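Local coordinates for VP5 (Halorubrum pleomorphic virus 2, PDB 6QGI), which is a viral envelope protein that probably drives fusion of the viral membrane with that of the haloarchaeal host cell, at residues Phe143-Leu146 / Thr152-Asp155; Glu189-Asp194 / Val200-Asp205; Glu466-Ser471 / Glu477-Leu482. One frame throughout, in Å; residues are numbered along the deposited sequence.

Interaction 1 (Phe143-Leu146 / Thr152-Asp155); sequences FLML and TIED
A single isolated beta bridge draws together two arms of the loop that runs from helix 91-133 to strand 155-159, with Leu146 set against Thr152 and Met145 next to Ile153. The bridge carries one backbone bond between the segments, from Ile153 N to Met145 O at 2.8 Å, and it is nearly straight at hydrogen (165°). The same carbonyl oxygen also receives a CA-H...O contact from Thr152 CA at 3.3 Å, so two neighbouring residues of 152-155 converge on one acceptor. Met145 has a positive phi (62°), a backbone shape of the left-handed helical region, which here turns the chain sharply between Leu144 and Leu146.

The side chains pack across this link. Ile153 directs its CB at the other arm and holds CG1 between its own N and carbonyl carbon (chi1 61°), which lays CG1 beside the Met145 carbonyl and within 4.0 Å of Met145 CB. The side chains of Met145 and Ile153 cross at about a right angle. Met145 bends at chi2 and chi3, and its flexible thioether lets SD settle by Ile153 CD1 while CE passes near the backbone of Asp155. An isoleucine suits the buried side of the bridge, where its side chain also meets Leu206 of a nearby loop and Val184 of strand 176-186. Asp155 starts away from 143-146, but OD1 swings back to form a salt bridge with Lys139, a residue that the Met145 side chain also touches.

On the other flank the contact is more open and partly polar. Leu146 brings CD2 obliquely up to Thr152, a residue that offers both a methyl and a hydroxyl at this exposed position. A water joins the arms there, donating to Leu144 O at 3.1 Å and lying 3.0 Å from Thr152 OG1.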
loop_
_atom_site.group_PDB
_atom_site.type_symbol
_atom_site.label_atom_id
_atom_site.label_comp_id
_atom_site.label_asym_id
_atom_site.label_seq_id
_atom_site.Cartn_x
_atom_site.Cartn_y
_atom_site.Cartn_z
ATOM N N PHE A 143 -16.806 -17.110 10.401
ATOM C CA PHE A 143 -15.565 -17.694 9.874
ATOM C C PHE A 143 -15.804 -19.045 9.204
ATOM O O PHE A 143 -16.685 -19.786 9.636
ATOM C CB PHE A 143 -14.510 -17.854 10.983
ATOM C CG PHE A 143 -14.044 -16.558 11.592
ATOM C CD1 PHE A 143 -13.118 -15.754 10.937
ATOM C CD2 PHE A 143 -14.513 -16.148 12.833
ATOM C CE1 PHE A 143 -12.682 -14.555 11.509
ATOM C CE2 PHE A 143 -14.098 -14.936 13.392
ATOM C CZ PHE A 143 -13.183 -14.150 12.729
ATOM N N LEU A 144 -15.005 -19.374 8.158
ATOM C CA LEU A 144 -15.096 -20.645 7.423
ATOM C C LEU A 144 -14.835 -21.831 8.365
ATOM O O LEU A 144 -15.580 -22.809 8.334
ATOM C CB LEU A 144 -14.119 -20.662 6.235
ATOM C CG LEU A 144 -14.175 -21.878 5.303
ATOM C CD1 LEU A 144 -15.408 -21.857 4.422
ATOM C CD2 LEU A 144 -12.938 -21.962 4.450
ATOM N N MET A 145 -13.791 -21.714 9.218
ATOM C CA MET A 145 -13.381 -22.675 10.253
ATOM C C MET A 145 -12.992 -24.021 9.652
ATOM O O MET A 145 -13.142 -25.057 10.302
ATOM C CB MET A 145 -14.481 -22.857 11.325
ATOM C CG MET A 145 -14.909 -21.561 11.992
ATOM S SD MET A 145 -13.661 -20.895 13.103
ATOM C CE MET A 145 -13.991 -21.870 14.570
ATOM N N LEU A 146 -12.466 -23.996 8.422
ATOM C CA LEU A 146 -12.026 -25.196 7.721
ATOM C C LEU A 146 -10.519 -25.236 7.588
ATOM O O LEU A 146 -9.862 -24.193 7.619
ATOM C CB LEU A 146 -12.657 -25.292 6.315
ATOM C CG LEU A 146 -14.148 -25.575 6.199
ATOM C CD1 LEU A 146 -14.547 -25.670 4.747
ATOM C CD2 LEU A 146 -14.541 -26.853 6.917
ATOM N N THR A 152 -13.677 -29.305 9.863
ATOM C CA THR A 152 -13.865 -28.191 10.786
ATOM C C THR A 152 -12.760 -28.211 11.854
ATOM O O THR A 152 -12.538 -29.229 12.512
ATOM C CB THR A 152 -15.285 -28.203 11.381
ATOM O OG1 THR A 152 -16.231 -28.197 10.312
ATOM C CG2 THR A 152 -15.559 -27.007 12.287
ATOM N N ILE A 153 -12.065 -27.071 12.004
ATOM C CA ILE A 153 -11.001 -26.881 12.999
ATOM C C ILE A 153 -11.649 -26.845 14.395
ATOM O O ILE A 153 -12.828 -26.486 14.505
ATOM C CB ILE A 153 -10.136 -25.619 12.699
ATOM C CG1 ILE A 153 -10.969 -24.309 12.725
ATOM C CG2 ILE A 153 -9.368 -25.784 11.377
ATOM C CD1 ILE A 153 -10.201 -23.062 13.029
ATOM N N GLU A 154 -10.908 -27.248 15.445
ATOM C CA GLU A 154 -11.450 -27.285 16.812
ATOM C C GLU A 154 -11.785 -25.877 17.324
ATOM O O GLU A 154 -12.830 -25.697 17.954
ATOM C CB GLU A 154 -10.507 -28.004 17.783
ATOM C CG GLU A 154 -10.474 -29.512 17.592
ATOM C CD GLU A 154 -10.490 -30.342 18.864
ATOM O OE1 GLU A 154 -10.059 -29.835 19.925
ATOM O OE2 GLU A 154 -10.932 -31.513 18.793
ATOM N N ASP A 155 -10.914 -24.889 17.029
ATOM C CA ASP A 155 -11.083 -23.479 17.387
ATOM C C ASP A 155 -10.101 -22.584 16.628
ATOM O O ASP A 155 -9.032 -23.033 16.201
ATOM C CB ASP A 155 -10.930 -23.245 18.908
ATOM C CG ASP A 155 -11.830 -22.168 19.504
ATOM O OD1 ASP A 155 -12.611 -21.550 18.744
ATOM O OD2 ASP A 155 -11.764 -21.955 20.732
HETATM O O HOH W 1 -16.793 -25.488 9.190
#

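Interaction 2 (Glu189-Asp194 / Val200-Asp205); sequences ESYYYD and VGDLGD
Asp202 OD2 is gripped by two donors, the phenol of Tyr191 at 2.7 Å from OH and the backbone Gly204 N at 2.9 Å. They reach it from opposite faces of the carboxylate plane: the hydroxyl comes on the syn side, 31° out of plane, whereas the amide stands well above the plane. The tyrosine ring and carboxylate are almost perpendicular, and the short bond fixes the outer end of the ring.

Tyr191 places CG anti to its carbonyl carbon (chi1 -71°), sending the ring from strand 189-193 into the curve of 200-205. Val200 CG2 lies over one face, 3.7 Å from the ring centroid in a CH-pi contact; a branched residue can set CG2 over the ring and leave CG1 more distant, near CZ. Gly204 meets the ring edge through its backbone, with C 3.4 Å from Tyr191 CE2; glycine, with no side chain, lets the backbone come this close. Gly201 has a backbone shape that likewise calls for glycine. Asp205 ties the curve from within, as its OD2 accepts a nearly straight bond (172°) from Gly201 N and a weak one from Val200 N. Tyr193 OH, bonded to Leu206 N, lies against Asp205 CB. Asp202 accepting from the amide two residues on makes an Asx turn, here docked on the strand that pairs antiparallel with 176-186.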
loop_
_atom_site.group_PDB
_atom_site.type_symbol
_atom_site.label_atom_id
_atom_site.label_comp_id
_atom_site.label_asym_id
_atom_site.label_seq_id
_atom_site.Cartn_x
_atom_site.Cartn_y
_atom_site.Cartn_z
ATOM N N GLU A 189 -2.408 -30.303 20.712
ATOM C CA GLU A 189 -1.540 -29.665 19.724
ATOM C C GLU A 189 -2.260 -28.408 19.201
ATOM O O GLU A 189 -3.490 -28.338 19.266
ATOM C CB GLU A 189 -1.247 -30.673 18.589
ATOM C CG GLU A 189 -0.250 -30.227 17.527
ATOM C CD GLU A 189 -0.455 -30.853 16.158
ATOM O OE1 GLU A 189 -1.607 -30.856 15.668
ATOM O OE2 GLU A 189 0.541 -31.328 15.564
ATOM N N SER A 190 -1.501 -27.406 18.727
ATOM C CA SER A 190 -2.046 -26.162 18.177
ATOM C C SER A 190 -1.092 -25.555 17.155
ATOM O O SER A 190 0.121 -25.731 17.272
ATOM C CB SER A 190 -2.335 -25.155 19.287
ATOM O OG SER A 190 -3.344 -25.636 20.161
ATOM N N TYR A 191 -1.632 -24.849 16.150
ATOM C CA TYR A 191 -0.806 -24.191 15.133
ATOM C C TYR A 191 -0.777 -22.700 15.391
ATOM O O TYR A 191 -1.830 -22.097 15.572
ATOM C CB TYR A 191 -1.309 -24.477 13.701
ATOM C CG TYR A 191 -1.090 -25.891 13.201
ATOM C CD1 TYR A 191 -0.279 -26.788 13.885
ATOM C CD2 TYR A 191 -1.675 -26.317 12.009
ATOM C CE1 TYR A 191 -0.069 -28.083 13.419
ATOM C CE2 TYR A 191 -1.458 -27.608 11.524
ATOM C CZ TYR A 191 -0.657 -28.486 12.230
ATOM O OH TYR A 191 -0.461 -29.760 11.758
ATOM N N TYR A 192 0.421 -22.108 15.423
ATOM C CA TYR A 192 0.567 -20.678 15.663
ATOM C C TYR A 192 1.160 -20.009 14.431
ATOM O O TYR A 192 2.160 -20.484 13.893
ATOM C CB TYR A 192 1.419 -20.418 16.916
ATOM C CG TYR A 192 0.858 -21.051 18.174
ATOM C CD1 TYR A 192 -0.045 -20.366 18.980
ATOM C CD2 TYR A 192 1.246 -22.330 18.568
ATOM C CE1 TYR A 192 -0.544 -20.932 20.151
ATOM C CE2 TYR A 192 0.740 -22.914 19.729
ATOM C CZ TYR A 192 -0.154 -22.210 20.519
ATOM O OH TYR A 192 -0.652 -22.778 21.668
ATOM N N TYR A 193 0.512 -18.936 13.957
ATOM C CA TYR A 193 0.942 -18.201 12.769
ATOM C C TYR A 193 1.380 -16.801 13.110
ATOM O O TYR A 193 0.679 -16.082 13.823
ATOM C CB TYR A 193 -0.172 -18.116 11.705
ATOM C CG TYR A 193 -0.810 -19.429 11.300
ATOM C CD1 TYR A 193 -0.051 -20.583 11.139
ATOM C CD2 TYR A 193 -2.169 -19.491 10.994
ATOM C CE1 TYR A 193 -0.634 -21.782 10.740
ATOM C CE2 TYR A 193 -2.753 -20.676 10.562
ATOM C CZ TYR A 193 -1.985 -21.817 10.438
ATOM O OH TYR A 193 -2.583 -22.985 10.053
ATOM N N ASP A 194 2.519 -16.399 12.546
ATOM C CA ASP A 194 3.100 -15.069 12.692
ATOM C C ASP A 194 3.905 -14.780 11.401
ATOM O O ASP A 194 4.156 -15.724 10.645
ATOM C CB ASP A 194 3.953 -14.971 13.989
ATOM C CG ASP A 194 5.105 -15.946 14.113
ATOM O OD1 ASP A 194 5.293 -16.749 13.211
ATOM O OD2 ASP A 194 5.824 -15.879 15.105
ATOM N N VAL A 200 2.302 -23.786 8.772
ATOM C CA VAL A 200 2.995 -25.029 9.137
ATOM C C VAL A 200 3.385 -25.794 7.847
ATOM O O VAL A 200 4.513 -26.275 7.756
ATOM C CB VAL A 200 2.178 -25.899 10.133
ATOM C CG1 VAL A 200 2.931 -27.171 10.516
ATOM C CG2 VAL A 200 1.832 -25.104 11.386
ATOM N N GLY A 201 2.477 -25.849 6.870
ATOM C CA GLY A 201 2.719 -26.493 5.581
ATOM C C GLY A 201 1.939 -27.760 5.282
ATOM O O GLY A 201 1.983 -28.243 4.145
ATOM N N ASP A 202 1.222 -28.316 6.290
ATOM C CA ASP A 202 0.416 -29.539 6.160
ATOM C C ASP A 202 -1.077 -29.200 5.915
ATOM O O ASP A 202 -1.412 -28.031 5.702
ATOM C CB ASP A 202 0.589 -30.427 7.409
ATOM C CG ASP A 202 -0.049 -29.868 8.663
ATOM O OD1 ASP A 202 0.382 -28.789 9.117
ATOM O OD2 ASP A 202 -0.976 -30.509 9.192
ATOM N N LEU A 203 -1.969 -30.216 5.941
ATOM C CA LEU A 203 -3.405 -30.014 5.713
ATOM C C LEU A 203 -4.155 -29.553 6.988
ATOM O O LEU A 203 -5.348 -29.255 6.917
ATOM C CB LEU A 203 -4.067 -31.282 5.136
ATOM C CG LEU A 203 -3.698 -31.687 3.705
ATOM C CD1 LEU A 203 -4.152 -33.104 3.422
ATOM C CD2 LEU A 203 -4.302 -30.739 2.673
ATOM N N GLY A 204 -3.451 -29.477 8.117
ATOM C CA GLY A 204 -4.017 -29.023 9.384
ATOM C C GLY A 204 -4.162 -27.515 9.460
ATOM O O GLY A 204 -4.856 -27.001 10.341
ATOM N N ASP A 205 -3.493 -26.795 8.548
ATOM C CA ASP A 205 -3.532 -25.334 8.477
ATOM C C ASP A 205 -4.862 -24.842 7.928
ATOM O O ASP A 205 -5.499 -25.569 7.162
ATOM C CB ASP A 205 -2.373 -24.814 7.608
ATOM C CG ASP A 205 -1.005 -25.091 8.189
ATOM O OD1 ASP A 205 -0.931 -25.730 9.251
ATOM O OD2 ASP A 205 -0.011 -24.679 7.575
#

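Interaction 3 (Glu466-Ser471 / Glu477-Leu482); sequences EPHTDS and EEWDQL
His468 and Trp479 meet as an oblique pair, with their ring planes inclined at 51° and their centroids 5.5 Å apart. The indole reaches in through its six-membered ring: CH2 comes up at the edge of the imidazole, near its plane, 3.8 Å from His468 CE1. Leu482 approaches from one turn farther along the helix at about a right angle to the histidine, its CD1 3.7 Å from His468 NE2. With CG anti to the backbone N (chi1 -177°), Leu482 extends this methyl toward the loop.

Here the connection 466-471 folds back on the early turns of helix 476-496. Leu482 faces the loop, whereas Trp479 leaves the helix pointing away and only the far end of its indole comes back to His468. Tyr473 stacks on His468 and meets Trp479 edge-to-face, and its backbone O accepts Trp479 NE1. Both rings suit this buried place beside helix 66-86: the flat histidine joins the aromatic packing while ND1 bonds Lys78, and the broad indole spans from the loop to Ile79 and Ile82.

Nearer the surface, Glu466 OE2 comes within 4.0 Å of Glu478 OE1, probably a mild repulsion; Glu478 OE1 accepts from Tyr473 N.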
loop_
_atom_site.group_PDB
_atom_site.type_symbol
_atom_site.label_atom_id
_atom_site.label_comp_id
_atom_site.label_asym_id
_atom_site.label_seq_id
_atom_site.Cartn_x
_atom_site.Cartn_y
_atom_site.Cartn_z
ATOM N N GLU A 466 21.896 5.478 -8.610
ATOM C CA GLU A 466 22.657 4.230 -8.644
ATOM C C GLU A 466 22.456 3.478 -7.321
ATOM O O GLU A 466 22.602 4.075 -6.257
ATOM C CB GLU A 466 24.136 4.514 -8.902
ATOM C CG GLU A 466 24.961 3.264 -9.149
ATOM C CD GLU A 466 26.401 3.526 -9.535
ATOM O OE1 GLU A 466 26.636 4.255 -10.526
ATOM O OE2 GLU A 466 27.301 2.985 -8.852
ATOM N N PRO A 467 22.032 2.204 -7.338
ATOM C CA PRO A 467 21.804 1.501 -6.070
ATOM C C PRO A 467 23.128 1.191 -5.393
ATOM O O PRO A 467 24.137 1.091 -6.075
ATOM C CB PRO A 467 21.064 0.229 -6.502
ATOM C CG PRO A 467 20.670 0.467 -7.934
ATOM C CD PRO A 467 21.750 1.315 -8.474
ATOM N N HIS A 468 23.126 1.081 -4.064
ATOM C CA HIS A 468 24.321 0.796 -3.283
ATOM C C HIS A 468 24.734 -0.660 -3.372
ATOM O O HIS A 468 23.901 -1.559 -3.503
ATOM C CB HIS A 468 24.102 1.160 -1.820
ATOM C CG HIS A 468 24.124 2.622 -1.535
ATOM N ND1 HIS A 468 25.290 3.269 -1.190
ATOM C CD2 HIS A 468 23.102 3.500 -1.465
ATOM C CE1 HIS A 468 24.950 4.524 -0.955
ATOM N NE2 HIS A 468 23.645 4.714 -1.124
ATOM N N THR A 469 26.043 -0.874 -3.271
ATOM C CA THR A 469 26.762 -2.144 -3.296
ATOM C C THR A 469 27.890 -2.012 -2.284
ATOM O O THR A 469 28.097 -0.926 -1.738
ATOM C CB THR A 469 27.299 -2.458 -4.728
ATOM O OG1 THR A 469 28.423 -1.630 -5.029
ATOM C CG2 THR A 469 26.238 -2.362 -5.821
ATOM N N ASP A 470 28.633 -3.091 -2.038
ATOM C CA ASP A 470 29.764 -3.037 -1.116
ATOM C C ASP A 470 30.968 -2.286 -1.713
ATOM O O ASP A 470 31.871 -1.936 -0.967
ATOM C CB ASP A 470 30.182 -4.452 -0.661
ATOM C CG ASP A 470 30.131 -5.562 -1.705
ATOM O OD1 ASP A 470 30.175 -5.248 -2.915
ATOM O OD2 ASP A 470 30.073 -6.749 -1.304
ATOM N N SER A 471 31.026 -2.072 -3.030
ATOM C CA SER A 471 32.175 -1.367 -3.619
ATOM C C SER A 471 31.845 0.054 -4.133
ATOM O O SER A 471 32.770 0.767 -4.525
ATOM C CB SER A 471 32.785 -2.196 -4.744
ATOM O OG SER A 471 31.843 -2.449 -5.772
ATOM N N GLU A 477 31.633 12.689 -6.046
ATOM C CA GLU A 477 30.766 12.847 -7.217
ATOM C C GLU A 477 29.510 11.973 -7.075
ATOM O O GLU A 477 28.399 12.483 -7.230
ATOM C CB GLU A 477 31.543 12.497 -8.501
ATOM C CG GLU A 477 30.814 12.845 -9.792
ATOM C CD GLU A 477 31.491 12.451 -11.096
ATOM O OE1 GLU A 477 32.486 11.690 -11.062
ATOM O OE2 GLU A 477 31.012 12.902 -12.161
ATOM N N GLU A 478 29.702 10.678 -6.723
ATOM C CA GLU A 478 28.648 9.680 -6.500
ATOM C C GLU A 478 27.636 10.151 -5.453
ATOM O O GLU A 478 26.432 10.076 -5.699
ATOM C CB GLU A 478 29.263 8.344 -6.052
ATOM C CG GLU A 478 29.905 7.537 -7.166
ATOM C CD GLU A 478 30.543 6.249 -6.685
ATOM O OE1 GLU A 478 29.846 5.209 -6.685
ATOM O OE2 GLU A 478 31.733 6.277 -6.298
ATOM N N TRP A 479 28.131 10.654 -4.303
ATOM C CA TRP A 479 27.323 11.146 -3.186
ATOM C C TRP A 479 26.602 12.459 -3.507
ATOM O O TRP A 479 25.465 12.640 -3.067
ATOM C CB TRP A 479 28.191 11.318 -1.943
ATOM C CG TRP A 479 28.461 10.026 -1.239
ATOM C CD1 TRP A 479 29.629 9.324 -1.235
ATOM C CD2 TRP A 479 27.528 9.261 -0.466
ATOM N NE1 TRP A 479 29.494 8.185 -0.477
ATOM C CE2 TRP A 479 28.212 8.118 0.004
ATOM C CE3 TRP A 479 26.175 9.434 -0.114
ATOM C CZ2 TRP A 479 27.593 7.153 0.810
ATOM C CZ3 TRP A 479 25.566 8.486 0.696
ATOM C CH2 TRP A 479 26.274 7.365 1.155
ATOM N N ASP A 480 27.263 13.367 -4.263
ATOM C CA ASP A 480 26.706 14.652 -4.698
ATOM C C ASP A 480 25.570 14.416 -5.712
ATOM O O ASP A 480 24.547 15.108 -5.667
ATOM C CB ASP A 480 27.806 15.555 -5.302
ATOM C CG ASP A 480 28.852 16.095 -4.327
ATOM O OD1 ASP A 480 28.655 15.953 -3.096
ATOM O OD2 ASP A 480 29.861 16.671 -4.795
ATOM N N GLN A 481 25.751 13.410 -6.595
ATOM C CA GLN A 481 24.779 13.001 -7.610
ATOM C C GLN A 481 23.539 12.401 -6.947
ATOM O O GLN A 481 22.429 12.690 -7.395
ATOM C CB GLN A 481 25.401 11.999 -8.592
ATOM C CG GLN A 481 24.781 12.058 -9.988
ATOM C CD GLN A 481 25.186 10.918 -10.898
ATOM O OE1 GLN A 481 25.825 9.937 -10.491
ATOM N NE2 GLN A 481 24.803 11.017 -12.163
ATOM N N LEU A 482 23.724 11.590 -5.870
ATOM C CA LEU A 482 22.630 10.985 -5.097
ATOM C C LEU A 482 21.745 12.110 -4.552
ATOM O O LEU A 482 20.533 12.104 -4.775
ATOM C CB LEU A 482 23.191 10.100 -3.950
ATOM C CG LEU A 482 22.170 9.329 -3.076
ATOM C CD1 LEU A 482 22.668 7.945 -2.736
ATOM C CD2 LEU A 482 21.858 10.074 -1.788
#

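Following the chain from the N terminus, interaction 1 closes a short loop after the long helix 91-133, just ahead of strand 155-159. Interaction 2 closes another between strand 189-193 and the connection leading to strand 212-215. Both lie in the N-terminal part of the envelope protein, with centres 13 Å apart, and both touch strand 176-186 of the same small antiparallel sheet, to which 189-193 belongs. Interaction 3 comes much later, where a loop after strand 443-450 turns into helix 476-496, and pins that loop to the last modelled helix, beside helix 66-86. Its centre is 52 Å from that of interaction 1, across the chain's centre. The three follow in series: none nests in or crosses another.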